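Local atomic coordinates of allergen Bos d 2 (PDB entry 4WFV), a protein that probably carries pheromones or other small odorants as a secreted lipocalin, and is a major allergen of cattle dander. Residues E89-S94 / Q132-E137; G14-I19 / N96-Y101; G33-Y38 / T111-G116; E49-T54 / Y76-E81; A21-D24 / K28-E31. One frame throughout, in Å; residues are numbered along the deposited sequence.

Contact 1. Residues E89-S94 / Q132-E137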
# COMPACT_ATOMS: atom_id res chain seq x y z
N GLU A 89 -5.29 0.48 -6.22
CA GLU A 89 -6.61 -0.10 -6.07
C GLU A 89 -6.75 -0.74 -4.70
O GLU A 89 -5.89 -1.50 -4.27
CB GLU A 89 -6.84 -1.18 -7.13
CG GLU A 89 -8.25 -1.76 -7.08
CD GLU A 89 -8.45 -2.90 -8.05
OE1 GLU A 89 -7.52 -3.26 -8.79
OE2 GLU A 89 -9.57 -3.46 -8.07
N VAL A 90 -7.83 -0.43 -4.00
CA VAL A 90 -8.16 -1.14 -2.77
C VAL A 90 -8.80 -2.47 -3.16
O VAL A 90 -9.90 -2.48 -3.72
CB VAL A 90 -9.11 -0.32 -1.87
CG1 VAL A 90 -9.43 -1.10 -0.59
CG2 VAL A 90 -8.49 1.03 -1.54
N ILE A 91 -8.12 -3.58 -2.90
CA ILE A 91 -8.61 -4.89 -3.35
C ILE A 91 -9.15 -5.74 -2.20
O ILE A 91 -9.77 -6.79 -2.43
CB ILE A 91 -7.54 -5.66 -4.16
CG1 ILE A 91 -6.27 -5.90 -3.33
CG2 ILE A 91 -7.21 -4.91 -5.44
CD1 ILE A 91 -5.33 -6.92 -3.96
N HIS A 92 -8.94 -5.28 -0.97
CA HIS A 92 -9.52 -5.96 0.19
C HIS A 92 -9.51 -5.00 1.35
O HIS A 92 -8.54 -4.29 1.55
CB HIS A 92 -8.72 -7.21 0.55
CG HIS A 92 -9.27 -7.96 1.72
ND1 HIS A 92 -8.88 -7.71 3.02
CD2 HIS A 92 -10.18 -8.96 1.79
CE1 HIS A 92 -9.54 -8.52 3.84
NE2 HIS A 92 -10.33 -9.29 3.11
N VAL A 93 -10.60 -4.93 2.10
CA VAL A 93 -10.61 -4.11 3.29
C VAL A 93 -11.61 -4.65 4.30
O VAL A 93 -12.71 -5.07 3.96
CB VAL A 93 -10.82 -2.61 2.97
CG1 VAL A 93 -12.24 -2.34 2.47
CG2 VAL A 93 -10.50 -1.78 4.20
N SER A 94 -11.16 -4.69 5.55
CA SER A 94 -11.97 -5.17 6.66
C SER A 94 -11.70 -4.26 7.84
O SER A 94 -11.00 -3.25 7.71
CB SER A 94 -11.58 -6.61 7.02
OG SER A 94 -10.28 -6.65 7.59
N GLN A 132 -1.49 -13.34 0.57
CA GLN A 132 -0.73 -14.11 -0.41
C GLN A 132 -1.58 -14.59 -1.58
O GLN A 132 -1.11 -14.60 -2.71
CB GLN A 132 0.02 -15.26 0.27
CG GLN A 132 1.11 -14.74 1.21
CD GLN A 132 2.08 -15.79 1.68
OE1 GLN A 132 1.91 -16.98 1.42
NE2 GLN A 132 3.12 -15.35 2.39
N GLN A 133 -2.84 -14.94 -1.33
CA GLN A 133 -3.74 -15.31 -2.41
C GLN A 133 -4.03 -14.11 -3.32
O GLN A 133 -4.04 -14.24 -4.55
CB GLN A 133 -5.04 -15.89 -1.84
CG GLN A 133 -6.01 -16.34 -2.91
CD GLN A 133 -5.47 -17.49 -3.74
OE1 GLN A 133 -4.73 -18.35 -3.23
NE2 GLN A 133 -5.82 -17.52 -5.02
N LEU A 134 -4.25 -12.94 -2.72
CA LEU A 134 -4.48 -11.74 -3.51
C LEU A 134 -3.26 -11.40 -4.37
O LEU A 134 -3.40 -10.98 -5.53
CB LEU A 134 -4.83 -10.55 -2.61
CG LEU A 134 -6.17 -10.64 -1.89
CD1 LEU A 134 -6.19 -9.68 -0.71
CD2 LEU A 134 -7.33 -10.38 -2.84
N ASN A 135 -2.08 -11.59 -3.81
CA ASN A 135 -0.85 -11.39 -4.57
C ASN A 135 -0.82 -12.28 -5.81
O ASN A 135 -0.57 -11.82 -6.93
CB ASN A 135 0.38 -11.67 -3.71
CG ASN A 135 0.63 -10.61 -2.66
OD1 ASN A 135 0.05 -9.53 -2.71
ND2 ASN A 135 1.51 -10.91 -1.71
N SER A 136 -1.05 -13.57 -5.60
CA SER A 136 -0.92 -14.53 -6.69
C SER A 136 -1.94 -14.27 -7.79
O SER A 136 -1.64 -14.43 -8.97
CB SER A 136 -1.03 -15.95 -6.15
OG SER A 136 0.07 -16.22 -5.31
N GLU A 137 -3.14 -13.85 -7.40
CA GLU A 137 -4.19 -13.51 -8.37
C GLU A 137 -3.76 -12.38 -9.31
O GLU A 137 -4.32 -12.22 -10.40
CB GLU A 137 -5.47 -13.10 -7.64
CG GLU A 137 -6.16 -14.24 -6.91
CD GLU A 137 -7.31 -13.77 -6.04
OE1 GLU A 137 -7.50 -12.54 -5.87
OE2 GLU A 137 -8.03 -14.64 -5.51

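Contact 2. Residues G14-I19 / N96-Y101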
# COMPACT_ATOMS: atom_id res chain seq x y z
N GLY A 14 -8.62 5.68 8.23
CA GLY A 14 -8.14 5.29 9.54
C GLY A 14 -6.64 5.33 9.68
O GLY A 14 -5.92 5.69 8.73
N GLU A 15 -6.17 4.95 10.87
CA GLU A 15 -4.74 4.94 11.22
C GLU A 15 -4.05 3.60 10.96
O GLU A 15 -3.86 2.79 11.87
CB GLU A 15 -4.57 5.28 12.70
CG GLU A 15 -5.29 6.54 13.14
CD GLU A 15 -4.58 7.79 12.69
OE1 GLU A 15 -3.34 7.75 12.56
OE2 GLU A 15 -5.26 8.81 12.46
N TRP A 16 -3.63 3.39 9.73
CA TRP A 16 -3.09 2.09 9.33
C TRP A 16 -1.58 2.02 9.52
O TRP A 16 -0.89 3.03 9.46
CB TRP A 16 -3.38 1.87 7.86
CG TRP A 16 -4.83 1.75 7.52
CD1 TRP A 16 -5.64 2.72 7.02
CD2 TRP A 16 -5.63 0.57 7.63
NE1 TRP A 16 -6.91 2.23 6.83
CE2 TRP A 16 -6.93 0.90 7.19
CE3 TRP A 16 -5.39 -0.74 8.08
CZ2 TRP A 16 -7.97 -0.02 7.17
CZ3 TRP A 16 -6.42 -1.65 8.06
CH2 TRP A 16 -7.71 -1.29 7.61
N ARG A 17 -1.09 0.81 9.79
CA ARG A 17 0.34 0.51 9.72
C ARG A 17 0.55 -0.41 8.54
O ARG A 17 -0.29 -1.26 8.25
CB ARG A 17 0.82 -0.20 10.98
CG ARG A 17 0.72 0.62 12.26
CD ARG A 17 1.29 -0.12 13.46
NE ARG A 17 0.98 0.59 14.70
CZ ARG A 17 -0.10 0.37 15.44
NH1 ARG A 17 -0.97 -0.56 15.07
NH2 ARG A 17 -0.31 1.07 16.54
N ILE A 18 1.68 -0.28 7.86
CA ILE A 18 2.00 -1.25 6.81
C ILE A 18 2.76 -2.40 7.42
O ILE A 18 3.74 -2.21 8.13
CB ILE A 18 2.76 -0.62 5.63
CG1 ILE A 18 2.92 -1.63 4.49
CG2 ILE A 18 4.09 -0.04 6.06
CD1 ILE A 18 3.17 -0.96 3.15
N ILE A 19 2.28 -3.62 7.16
CA ILE A 19 2.96 -4.81 7.65
C ILE A 19 3.84 -5.41 6.56
O ILE A 19 5.03 -5.70 6.81
CB ILE A 19 1.95 -5.87 8.15
CG1 ILE A 19 0.90 -5.22 9.07
CG2 ILE A 19 2.68 -7.01 8.84
CD1 ILE A 19 1.49 -4.48 10.27
N ASN A 96 -9.79 -4.79 10.26
CA ASN A 96 -8.41 -4.88 10.75
C ASN A 96 -7.32 -4.93 9.69
O ASN A 96 -6.13 -4.90 10.02
CB ASN A 96 -8.26 -6.09 11.67
CG ASN A 96 -9.10 -5.98 12.92
OD1 ASN A 96 -9.89 -6.87 13.24
ND2 ASN A 96 -8.94 -4.87 13.64
N MET A 97 -7.72 -4.99 8.42
CA MET A 97 -6.78 -5.27 7.34
C MET A 97 -7.17 -4.54 6.06
O MET A 97 -8.36 -4.40 5.75
CB MET A 97 -6.78 -6.78 7.11
CG MET A 97 -5.97 -7.28 5.97
SD MET A 97 -6.24 -9.07 5.81
CE MET A 97 -5.03 -9.34 4.52
N LEU A 98 -6.17 -4.07 5.31
CA LEU A 98 -6.44 -3.40 4.05
C LEU A 98 -5.34 -3.82 3.09
O LEU A 98 -4.16 -3.80 3.46
CB LEU A 98 -6.44 -1.87 4.23
CG LEU A 98 -6.92 -1.01 3.04
CD1 LEU A 98 -7.37 0.37 3.52
CD2 LEU A 98 -5.85 -0.89 1.97
N VAL A 99 -5.71 -4.22 1.88
CA VAL A 99 -4.71 -4.59 0.87
C VAL A 99 -4.87 -3.70 -0.36
O VAL A 99 -5.97 -3.57 -0.89
CB VAL A 99 -4.81 -6.07 0.45
CG1 VAL A 99 -3.71 -6.41 -0.54
CG2 VAL A 99 -4.70 -6.99 1.67
N THR A 100 -3.77 -3.09 -0.79
CA THR A 100 -3.74 -2.31 -2.02
C THR A 100 -3.02 -3.09 -3.10
O THR A 100 -2.16 -3.92 -2.82
CB THR A 100 -2.98 -0.98 -1.85
OG1 THR A 100 -1.59 -1.24 -1.62
CG2 THR A 100 -3.56 -0.17 -0.70
N TYR A 101 -3.39 -2.80 -4.35
CA TYR A 101 -2.67 -3.29 -5.51
C TYR A 101 -2.25 -2.07 -6.30
O TYR A 101 -3.08 -1.24 -6.67
CB TYR A 101 -3.53 -4.22 -6.36
CG TYR A 101 -2.89 -4.57 -7.68
CD1 TYR A 101 -1.74 -5.36 -7.73
CD2 TYR A 101 -3.39 -4.08 -8.88
CE1 TYR A 101 -1.13 -5.67 -8.94
CE2 TYR A 101 -2.78 -4.39 -10.10
CZ TYR A 101 -1.65 -5.18 -10.12
OH TYR A 101 -1.04 -5.49 -11.31

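Contact 3. Residues G33-Y38 / T111-G116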
# COMPACT_ATOMS: atom_id res chain seq x y z
N GLY A 33 14.04 1.90 -0.87
CA GLY A 33 13.41 1.92 -2.18
C GLY A 33 12.28 2.93 -2.28
O GLY A 33 11.64 3.26 -1.28
N PRO A 34 12.01 3.43 -3.49
CA PRO A 34 11.02 4.50 -3.66
C PRO A 34 9.60 4.11 -3.24
O PRO A 34 8.85 4.96 -2.76
CB PRO A 34 11.08 4.79 -5.16
CG PRO A 34 11.67 3.54 -5.78
CD PRO A 34 12.63 3.02 -4.76
N LEU A 35 9.24 2.84 -3.40
CA LEU A 35 7.88 2.40 -3.11
C LEU A 35 7.79 1.62 -1.81
O LEU A 35 6.83 0.90 -1.60
CB LEU A 35 7.31 1.54 -4.26
CG LEU A 35 7.48 2.20 -5.63
CD1 LEU A 35 6.86 1.33 -6.74
CD2 LEU A 35 6.88 3.61 -5.62
N ARG A 36 8.79 1.77 -0.95
CA ARG A 36 8.68 1.29 0.42
C ARG A 36 8.23 2.45 1.29
O ARG A 36 9.00 3.35 1.61
CB ARG A 36 10.02 0.75 0.91
CG ARG A 36 9.91 -0.10 2.18
CD ARG A 36 11.29 -0.49 2.64
NE ARG A 36 11.32 -1.31 3.85
CZ ARG A 36 11.46 -2.63 3.86
NH1 ARG A 36 11.52 -3.32 2.73
NH2 ARG A 36 11.53 -3.28 5.01
N ASN A 37 6.95 2.46 1.62
CA ASN A 37 6.32 3.62 2.22
C ASN A 37 5.62 3.21 3.50
O ASN A 37 4.79 2.29 3.51
CB ASN A 37 5.32 4.24 1.23
CG ASN A 37 5.94 4.47 -0.14
OD1 ASN A 37 5.34 4.13 -1.17
ND2 ASN A 37 7.15 5.01 -0.17
N TYR A 38 5.97 3.89 4.59
CA TYR A 38 5.46 3.52 5.91
C TYR A 38 4.19 4.29 6.24
O TYR A 38 4.24 5.41 6.76
CB TYR A 38 6.55 3.72 6.97
CG TYR A 38 7.80 2.90 6.71
CD1 TYR A 38 7.85 1.54 7.01
CD2 TYR A 38 8.94 3.49 6.16
CE1 TYR A 38 9.01 0.79 6.77
CE2 TYR A 38 10.10 2.75 5.92
CZ TYR A 38 10.12 1.40 6.22
OH TYR A 38 11.26 0.66 5.99
N THR A 111 5.98 -1.82 -12.52
CA THR A 111 6.10 -2.62 -11.32
C THR A 111 4.71 -2.93 -10.80
O THR A 111 3.88 -2.03 -10.64
CB THR A 111 6.90 -1.88 -10.25
OG1 THR A 111 8.23 -1.66 -10.72
CG2 THR A 111 6.96 -2.71 -8.94
N LYS A 112 4.45 -4.21 -10.57
CA LYS A 112 3.21 -4.65 -9.97
C LYS A 112 3.49 -4.97 -8.51
O LYS A 112 4.39 -5.74 -8.21
CB LYS A 112 2.71 -5.89 -10.70
CG LYS A 112 2.37 -5.63 -12.16
CD LYS A 112 2.46 -6.90 -13.00
CE LYS A 112 1.61 -8.03 -12.46
NZ LYS A 112 0.16 -7.77 -12.63
N MET A 113 2.74 -4.36 -7.60
CA MET A 113 3.01 -4.56 -6.18
C MET A 113 1.74 -4.53 -5.35
O MET A 113 0.68 -4.07 -5.78
CB MET A 113 4.02 -3.52 -5.67
CG MET A 113 3.51 -2.12 -5.65
SD MET A 113 4.68 -0.98 -4.88
CE MET A 113 4.49 -1.31 -3.14
N THR A 114 1.86 -5.06 -4.14
CA THR A 114 0.77 -4.93 -3.18
C THR A 114 1.32 -4.44 -1.86
O THR A 114 2.52 -4.54 -1.59
CB THR A 114 0.07 -6.27 -2.90
OG1 THR A 114 1.03 -7.20 -2.39
CG2 THR A 114 -0.62 -6.81 -4.18
N GLU A 115 0.41 -3.91 -1.04
CA GLU A 115 0.73 -3.51 0.32
C GLU A 115 -0.31 -4.11 1.25
O GLU A 115 -1.53 -4.08 0.96
CB GLU A 115 0.72 -1.99 0.45
CG GLU A 115 1.77 -1.34 -0.43
CD GLU A 115 1.57 0.15 -0.61
OE1 GLU A 115 0.42 0.57 -0.82
OE2 GLU A 115 2.57 0.89 -0.54
N GLY A 116 0.15 -4.68 2.36
CA GLY A 116 -0.73 -5.26 3.36
C GLY A 116 -0.68 -4.43 4.62
O GLY A 116 0.36 -4.38 5.29
O HOH W 1 5.25 0.34 0.59

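Contact 4. Residues E49-T54 / Y76-E81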
# COMPACT_ATOMS: atom_id res chain seq x y z
N GLU A 49 -14.01 9.93 -3.34
CA GLU A 49 -13.69 10.32 -4.70
C GLU A 49 -12.19 10.60 -4.80
O GLU A 49 -11.60 10.48 -5.87
CB GLU A 49 -14.50 11.54 -5.13
CG GLU A 49 -14.31 11.93 -6.59
CD GLU A 49 -14.80 10.86 -7.55
OE1 GLU A 49 -15.61 10.00 -7.14
OE2 GLU A 49 -14.37 10.88 -8.73
N SER A 50 -11.60 10.99 -3.68
CA SER A 50 -10.14 11.06 -3.56
C SER A 50 -9.70 10.46 -2.22
O SER A 50 -10.49 10.38 -1.26
CB SER A 50 -9.64 12.51 -3.67
OG SER A 50 -9.75 12.98 -5.00
N LEU A 51 -8.45 10.03 -2.17
CA LEU A 51 -7.84 9.57 -0.92
C LEU A 51 -6.67 10.47 -0.54
O LEU A 51 -5.90 10.88 -1.39
CB LEU A 51 -7.34 8.13 -1.06
CG LEU A 51 -8.32 7.03 -1.46
CD1 LEU A 51 -7.58 5.71 -1.55
CD2 LEU A 51 -9.48 6.95 -0.48
N SER A 52 -6.55 10.76 0.75
CA SER A 52 -5.38 11.45 1.26
C SER A 52 -4.58 10.42 2.04
O SER A 52 -5.09 9.79 2.96
CB SER A 52 -5.80 12.60 2.18
OG SER A 52 -4.67 13.28 2.68
N ILE A 53 -3.32 10.21 1.66
CA ILE A 53 -2.50 9.19 2.28
C ILE A 53 -1.26 9.83 2.88
O ILE A 53 -0.48 10.50 2.19
CB ILE A 53 -2.08 8.11 1.26
CG1 ILE A 53 -3.32 7.53 0.58
CG2 ILE A 53 -1.29 7.00 1.95
CD1 ILE A 53 -2.99 6.60 -0.58
N THR A 54 -1.08 9.63 4.18
CA THR A 54 0.05 10.17 4.91
C THR A 54 0.98 9.02 5.34
O THR A 54 0.52 8.01 5.88
CB THR A 54 -0.42 10.98 6.13
OG1 THR A 54 -1.17 12.11 5.66
CG2 THR A 54 0.76 11.45 6.95
N TYR A 76 -12.73 1.47 -7.13
CA TYR A 76 -11.76 1.81 -6.10
C TYR A 76 -10.33 1.78 -6.65
O TYR A 76 -9.38 1.41 -5.95
CB TYR A 76 -11.93 0.90 -4.89
CG TYR A 76 -13.34 0.97 -4.34
CD1 TYR A 76 -13.77 2.09 -3.64
CD2 TYR A 76 -14.23 -0.07 -4.54
CE1 TYR A 76 -15.07 2.17 -3.15
CE2 TYR A 76 -15.52 -0.00 -4.04
CZ TYR A 76 -15.94 1.12 -3.35
OH TYR A 76 -17.23 1.17 -2.86
N VAL A 77 -10.20 2.16 -7.92
CA VAL A 77 -8.91 2.39 -8.55
C VAL A 77 -8.64 3.88 -8.57
O VAL A 77 -9.46 4.65 -9.09
CB VAL A 77 -8.87 1.85 -9.98
CG1 VAL A 77 -7.50 2.14 -10.59
CG2 VAL A 77 -9.14 0.35 -9.98
N TYR A 78 -7.51 4.27 -8.00
CA TYR A 78 -7.10 5.66 -7.87
C TYR A 78 -5.80 5.90 -8.63
O TYR A 78 -5.05 4.97 -8.89
CB TYR A 78 -6.91 6.02 -6.40
CG TYR A 78 -8.19 5.90 -5.60
CD1 TYR A 78 -8.63 4.65 -5.16
CD2 TYR A 78 -8.95 7.01 -5.32
CE1 TYR A 78 -9.82 4.53 -4.44
CE2 TYR A 78 -10.14 6.89 -4.61
CZ TYR A 78 -10.56 5.65 -4.17
OH TYR A 78 -11.74 5.55 -3.47
N VAL A 79 -5.55 7.16 -8.99
CA VAL A 79 -4.29 7.52 -9.64
C VAL A 79 -3.53 8.53 -8.80
O VAL A 79 -4.12 9.44 -8.21
CB VAL A 79 -4.55 8.12 -11.04
CG1 VAL A 79 -3.26 8.67 -11.64
CG2 VAL A 79 -5.13 7.06 -11.95
N LEU A 80 -2.22 8.38 -8.72
CA LEU A 80 -1.39 9.40 -8.09
C LEU A 80 0.02 9.39 -8.65
O LEU A 80 0.53 8.34 -9.08
CB LEU A 80 -1.36 9.24 -6.57
CG LEU A 80 -0.67 8.02 -6.00
CD1 LEU A 80 -0.19 8.31 -4.58
CD2 LEU A 80 -1.57 6.80 -6.03
N GLU A 81 0.64 10.57 -8.66
CA GLU A 81 2.02 10.71 -9.07
C GLU A 81 2.93 10.61 -7.86
O GLU A 81 2.81 11.40 -6.92
CB GLU A 81 2.27 12.06 -9.76
CG GLU A 81 1.75 12.15 -11.17
CD GLU A 81 2.39 11.13 -12.08
OE1 GLU A 81 3.64 11.06 -12.15
OE2 GLU A 81 1.63 10.39 -12.72

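Contact 5. Residues A21-D24 / K28-E31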
# COMPACT_ATOMS: atom_id res chain seq x y z
N ALA A 21 4.87 -5.61 2.12
CA ALA A 21 4.75 -5.20 0.72
C ALA A 21 5.32 -6.32 -0.12
O ALA A 21 6.12 -7.12 0.36
CB ALA A 21 5.50 -3.90 0.45
N ALA A 22 4.90 -6.39 -1.38
CA ALA A 22 5.41 -7.40 -2.30
C ALA A 22 5.39 -6.79 -3.68
O ALA A 22 4.51 -6.01 -3.99
CB ALA A 22 4.54 -8.68 -2.25
N ALA A 23 6.37 -7.15 -4.51
CA ALA A 23 6.45 -6.57 -5.85
C ALA A 23 7.16 -7.51 -6.79
O ALA A 23 7.98 -8.32 -6.35
CB ALA A 23 7.21 -5.22 -5.81
N ASP A 24 6.87 -7.40 -8.08
CA ASP A 24 7.60 -8.21 -9.04
C ASP A 24 9.02 -7.66 -9.23
O ASP A 24 9.95 -8.43 -9.43
CB ASP A 24 6.83 -8.43 -10.35
CG ASP A 24 6.38 -7.14 -11.04
OD1 ASP A 24 6.68 -6.02 -10.57
OD2 ASP A 24 5.75 -7.26 -12.11
N LYS A 28 12.22 -2.02 -5.96
CA LYS A 28 11.34 -0.89 -5.66
C LYS A 28 10.89 -0.84 -4.20
O LYS A 28 10.55 0.24 -3.71
CB LYS A 28 10.10 -0.91 -6.54
CG LYS A 28 10.37 -0.68 -8.02
CD LYS A 28 10.80 0.75 -8.28
CE LYS A 28 10.97 1.03 -9.78
NZ LYS A 28 11.30 2.47 -10.04
N ILE A 29 10.88 -1.99 -3.52
CA ILE A 29 10.30 -2.07 -2.18
C ILE A 29 11.26 -2.50 -1.07
O ILE A 29 10.86 -2.61 0.08
CB ILE A 29 9.07 -3.00 -2.14
CG1 ILE A 29 9.44 -4.44 -2.52
CG2 ILE A 29 7.96 -2.44 -3.02
CD1 ILE A 29 8.38 -5.47 -2.08
N VAL A 30 12.54 -2.72 -1.39
CA VAL A 30 13.53 -2.98 -0.36
C VAL A 30 13.81 -1.71 0.43
O VAL A 30 13.37 -0.63 0.05
CB VAL A 30 14.84 -3.55 -0.94
CG1 VAL A 30 14.57 -4.89 -1.64
CG2 VAL A 30 15.50 -2.54 -1.89
N GLU A 31 14.52 -1.85 1.54
CA GLU A 31 14.84 -0.67 2.35
C GLU A 31 15.47 0.43 1.50
O GLU A 31 16.36 0.18 0.69
CB GLU A 31 15.75 -1.05 3.51
CG GLU A 31 15.02 -1.81 4.59
CD GLU A 31 15.92 -2.13 5.77
OE1 GLU A 31 16.37 -3.28 5.88
OE2 GLU A 31 16.17 -1.21 6.58

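Contact 1. Residues E89-S94 / Q132-E137
The lipocalin helix lies against the outer wall of the β-barrel, and in this stretch L134 makes the contact, touching I91 and H92. A classic β bulge in the strand is what brings two neighbours into play: I91 and H92 both face V99 of the next strand, and the CB atoms of both point at the helix. I91 and L134 reach toward each other tip to tip. CG1 of I91 takes the crowded position between its backbone N and carbonyl carbon (chi1 59°), and the chain then runs on extended to CD1. This methyl lies 3.9 Å from L134 CB and touches the CD2 branch at 4.2 Å. The other branch goes to the histidine: L134 CD1 is 3.8 Å from H92 CB and comes obliquely to the imidazole, which is carried off by a CG anti to the backbone N (chi1 -179°). One leucine fork is thus shared between two strand residues, with purely apolar contacts and no hydrogen bond across. A polar tie of the helix follows one residue further on, at N135, whose buried amide has OD1 bonded to T114 OG1 and ND2 to N142 OD1. Helix 125-137 therefore rests on strand 85-93 through L134 and meets strand 110-118 through N135, while I91 also leans on V99 and Y101 of strand 97-105, which lies between those two strands.

Contact 2. Residues G14-I19 / N96-Y101
The indole of W16 has L98 on one face and the backbone of N96 and M97 around its rim. L98 CB sits over the six-membered ring, 3.7 Å from its centroid and only 13° off the normal, a clear CH-pi contact. With CG anti to the backbone N (chi1 -171°), the rest of the leucine is carried across the ring system, and CD1 comes to rest 3.7 Å from W16 CE2. The two side chains cross at about a right angle. At the edge, M97 N lies in the ring plane, 3.6 Å from W16 CZ3, and N96 C is near the plane at 3.8 Å from the same atom; M97 C approaches obliquely. The contact has no hydrogen bonds of its own. The indole NE1 is satisfied by I12 O, which helps fix the ring's rotation, and K119 adds a cation-pi interaction. G14, two residues before, has a positive phi (145°) that suits glycine. Together G14, E15 and W16 form the G-x-W signature leading into the first strand, and K119, just after strand 110-118, is consistent with the basic residue that lipocalins pack on this tryptophan at the closed end of the barrel.

Contact 3. Residues G33-Y38 / T111-G116
M113 meets L35 with the far half of its side chain. From CB, which points toward the loop, CG turns in between the backbone N and the carbonyl carbon (chi1 68°), with A23 and V102 as neighbours. SD then sits astride the leucine, 3.7 Å from L35 CB and 3.7 Å from L35 CD1. There the chain bends (chi3 -77°), which carries CE back over the loop backbone to 3.6 Å from L35 O. Beside this apolar patch a water spans the two segments. It donates to L35 O at 2.8 Å and to E115 OE2 at 3.0 Å, and accepts from N37 N at 2.9 Å, so three bonds grip it. The other carboxylate oxygen of E115, OE1, is taken by Y39 OH and T100 OG1, which leaves this buried acid well satisfied. The loop stiffens itself: G33 to R36 form a type I turn, and N37 ND2 donates to P34 O at 3.1 Å from above the carbonyl plane, 35° out of it. Residues 33-38 close the long first loop, which lipocalins fold over the open end of the barrel. They meet the inner side of strand 110-118, itself flanked by strands 97-105 and 17-23, and lead directly into strand 38-45.

Contact 4. Residues E49-T54 / Y76-E81
Y78 OH is hydrogen-bonded to the carbonyl oxygen of C48, just ahead of the strand whose L51 covers the tyrosine ring. That bond pins the far end of the ring, and the leucine then lies on one of its faces. L51 CD1 is 3.8 Å from the ring centroid and 9° off the normal, almost directly above the centre, in a CH-pi contact. The torsions explain the reach: CG stands beside the backbone N (chi1 -57°) and CD1 extends straight away from CA (chi2 179°), out over the ring. The branch point itself is close as well, with L51 CG 3.6 Å from Y78 CE2, while CD2 runs toward the phenol oxygen and stops 4.0 Å from OH. The leucine and the tyrosine cross at about a right angle. At the ring's edge, near its plane, E49 O lies 4.1 Å from Y78 CE2, and S50 CA approaches obliquely. E49 and S50 form a classic β bulge, both facing I45 of the adjoining strand. The carboxylate of E49 makes a salt bridge with R72. C48 is joined to C44 by a disulfide, and L51 touches C44, so the ring is packed beside a cross-linked hairpin. Strands 50-59 and 77-81 are not neighbours in the sheet: strand 62-74 lies between them, bonded to L51 through A70. L51 and Y78 meet over that intervening strand, on the concave side of the barrel wall, with I53 and L80 also directed inward next along their strands.

Contact 5. Residues A21-D24 / K28-E31
I29, A23 and A21 account for most of the buried surface, and the isoleucine does nearly all the reaching. Its CG1 lies between the backbone N and the carbonyl carbon (chi1 62°), and an extended chi2 of 162° then pushes CD1 squarely onto the strand. That one methyl drops between the two alanine methyls: A23 CB is 3.9 Å away and A21 CB 4.1 Å. Between them it rests on bare backbone, 3.5 Å from A22 CA and 3.6 Å from A23 N, with A21 O close by at 3.7 Å. The second branch also works, since I29 CG2 lies 4.0 Å from A23 CB. Such close approach to the main chain is possible because the strand presents nothing larger than methyl groups here, and the methyl of A22 points away, toward Y131 and N135 of the helix. The strand is the first of the lipocalin barrel, and residues 28-31 belong to the long loop that follows it, doubling back so that I29 covers the face from which A21 and A23 project. M113 of the adjoining strand 110-118 touches both A23 and I29 and continues the same apolar patch. No hydrogen bond crosses between the two segments; polar groups are tied to third parties instead. I29 O accepts from R36 NH1, and A23 O accepts from N144 ND2. Next to the isoleucine, K28 NZ makes a salt bridge with D106.

Overall arrangement
All five contacts reach the same antiparallel barrel sheet. Contacts 2, 3 and 5 are buried, contact 4 is partly so, and contact 1 is a surface contact on the outer wall. Contacts 2 and 5 share strand 17-23 at successive places, while contacts 3 and 5 use the same long loop, their centres about 5 Å apart; backbone pairing of A22 with T114 also joins their strands. Contacts 1 and 2 are joined by the pairing of strands 85-93 and 97-105. Aromatic rings under leucines dominate contacts 2 and 4, plain aliphatic packing contacts 1 and 5, and contact 3 alone adds a bridging water. Contacts 4 and 5 lie on opposite sides of the chain's centre.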